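Long-range contact in fructose-2,6-bisphosphatase TIGAR B (Danio rerio, PDB 3E9C), which probably hydrolyses fructose-2,6-bisphosphate to fructose 6-phosphate and phosphate, thereby restraining glycolysis and diverting sugar into the pentose phosphate pathway: residues N53-N58 with E80-P85. Sequence-based numbering, arbitrary orientation.
Sequences NVFVSN and EMILDP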
# COMPACT_ATOMS: atom_id res chain seq x y z
N ASN A 53 8.67 -6.14 -2.62
CA ASN A 53 9.20 -5.00 -1.88
C ASN A 53 8.28 -4.68 -0.70
O ASN A 53 7.06 -4.79 -0.81
CB ASN A 53 9.32 -3.77 -2.80
CG ASN A 53 10.14 -4.06 -4.03
OD1 ASN A 53 9.64 -4.58 -5.04
ND2 ASN A 53 11.44 -3.73 -3.95
N VAL A 54 8.88 -4.31 0.43
CA VAL A 54 8.13 -3.97 1.63
C VAL A 54 8.67 -2.64 2.19
O VAL A 54 9.88 -2.48 2.35
CB VAL A 54 8.24 -5.09 2.71
CG1 VAL A 54 7.61 -4.63 4.03
CG2 VAL A 54 7.60 -6.41 2.22
N PHE A 55 7.75 -1.70 2.45
CA PHE A 55 8.07 -0.39 3.03
C PHE A 55 7.20 -0.16 4.25
O PHE A 55 6.00 -0.48 4.25
CB PHE A 55 7.87 0.72 2.00
CG PHE A 55 8.53 0.43 0.69
CD1 PHE A 55 9.89 0.63 0.51
CD2 PHE A 55 7.78 -0.07 -0.38
CE1 PHE A 55 10.51 0.33 -0.72
CE2 PHE A 55 8.39 -0.37 -1.59
CZ PHE A 55 9.74 -0.17 -1.76
N VAL A 56 7.82 0.37 5.30
CA VAL A 56 7.15 0.47 6.60
C VAL A 56 7.63 1.72 7.34
O VAL A 56 8.79 2.10 7.21
CB VAL A 56 7.32 -0.84 7.43
CG1 VAL A 56 8.77 -1.04 7.86
CG2 VAL A 56 6.43 -0.82 8.67
N SER A 57 6.74 2.39 8.07
CA SER A 57 7.18 3.52 8.88
C SER A 57 8.16 3.02 9.95
O SER A 57 8.18 1.83 10.27
CB SER A 57 6.01 4.24 9.52
OG SER A 57 5.69 3.69 10.77
N ASN A 58 8.98 3.92 10.48
CA ASN A 58 9.96 3.56 11.53
C ASN A 58 9.33 3.25 12.90
O ASN A 58 10.05 2.93 13.84
CB ASN A 58 10.98 4.69 11.69
CG ASN A 58 10.32 6.02 12.05
OD1 ASN A 58 9.36 6.47 11.40
ND2 ASN A 58 10.83 6.66 13.10
N GLU A 80 13.42 -7.97 1.70
CA GLU A 80 13.86 -7.17 2.84
C GLU A 80 12.89 -6.01 3.12
O GLU A 80 12.38 -5.38 2.19
CB GLU A 80 15.27 -6.60 2.60
CG GLU A 80 15.35 -5.68 1.37
CD GLU A 80 16.66 -4.88 1.28
OE1 GLU A 80 17.54 -5.05 2.16
OE2 GLU A 80 16.79 -4.08 0.33
N MET A 81 12.67 -5.75 4.39
CA MET A 81 11.81 -4.68 4.85
C MET A 81 12.62 -3.38 4.86
O MET A 81 13.70 -3.33 5.45
CB MET A 81 11.35 -5.02 6.27
CG MET A 81 10.34 -4.07 6.89
SD MET A 81 9.85 -4.61 8.56
CE MET A 81 9.16 -6.19 8.19
N ILE A 82 12.10 -2.34 4.21
CA ILE A 82 12.75 -1.03 4.23
C ILE A 82 11.95 -0.10 5.15
O ILE A 82 10.74 0.06 4.96
CB ILE A 82 12.81 -0.39 2.81
CG1 ILE A 82 13.66 -1.22 1.84
CG2 ILE A 82 13.32 1.03 2.90
CD1 ILE A 82 15.12 -1.31 2.20
N LEU A 83 12.62 0.48 6.15
CA LEU A 83 12.01 1.49 7.02
C LEU A 83 12.11 2.87 6.38
O LEU A 83 13.20 3.32 6.01
CB LEU A 83 12.67 1.53 8.41
CG LEU A 83 12.85 0.25 9.25
CD1 LEU A 83 13.37 0.59 10.66
CD2 LEU A 83 11.57 -0.55 9.36
N ASP A 84 10.97 3.55 6.24
CA ASP A 84 10.94 4.87 5.64
C ASP A 84 10.15 5.83 6.54
O ASP A 84 8.93 5.68 6.68
CB ASP A 84 10.35 4.82 4.23
CG ASP A 84 10.59 6.11 3.44
OD1 ASP A 84 10.76 7.20 4.06
OD2 ASP A 84 10.63 6.04 2.18
N PRO A 85 10.86 6.80 7.15
CA PRO A 85 10.24 7.82 8.01
C PRO A 85 9.14 8.61 7.29
O PRO A 85 8.22 9.08 7.96
CB PRO A 85 11.41 8.74 8.38
CG PRO A 85 12.61 7.83 8.33
CD PRO A 85 12.33 6.94 7.13
O HOH W 1 11.85 -3.94 0.16
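Val56 rests its CG1 against Met81 and Leu83, and the packing is tightest there: CG1 of Val56 lies 3.2 Å from CD2 of Leu83, closer than carbons usually come, and 3.5 Å from CG of Met81. A chi1 of 68° sets this methyl between the backbone N and carbonyl carbon of Val56, turned to the neighbouring strand. Val56 and Leu83 run alongside each other, whereas Met81 comes across Val56 at a slant.

Parallel pairing is established by three backbone bonds: Ile82 N to Val54 O (2.9 Å), Val56 N to Ile82 O (3.0 Å) and Asp84 N to Val56 O (2.8 Å). The middle one is the most bent at hydrogen (143°).

On the other face contact is looser. Phe55 and Ile82 point the same way, with CD1 of Phe55 3.9 Å from CB of Ile82, the ring meeting it obliquely. Near Glu80 a water accepts from Val54 N and lies doubtfully close to Glu80 O; at the far end OD1 of exposed Asn58 comes within 3.8 Å of CA of exposed Pro85.

Ser57 OG hydrogen-bonds His183, the inferred transition-state stabiliser, so the loop leaving strand 53-56 leads into the active site. Helix 60-71 makes the right-handed beta-alpha-beta crossover, covering Val56 and Met81; helix 125-147 packs on Phe55. Strand 81-83 edges the sheet, while 53-56 also pairs with parallel strand 177-182.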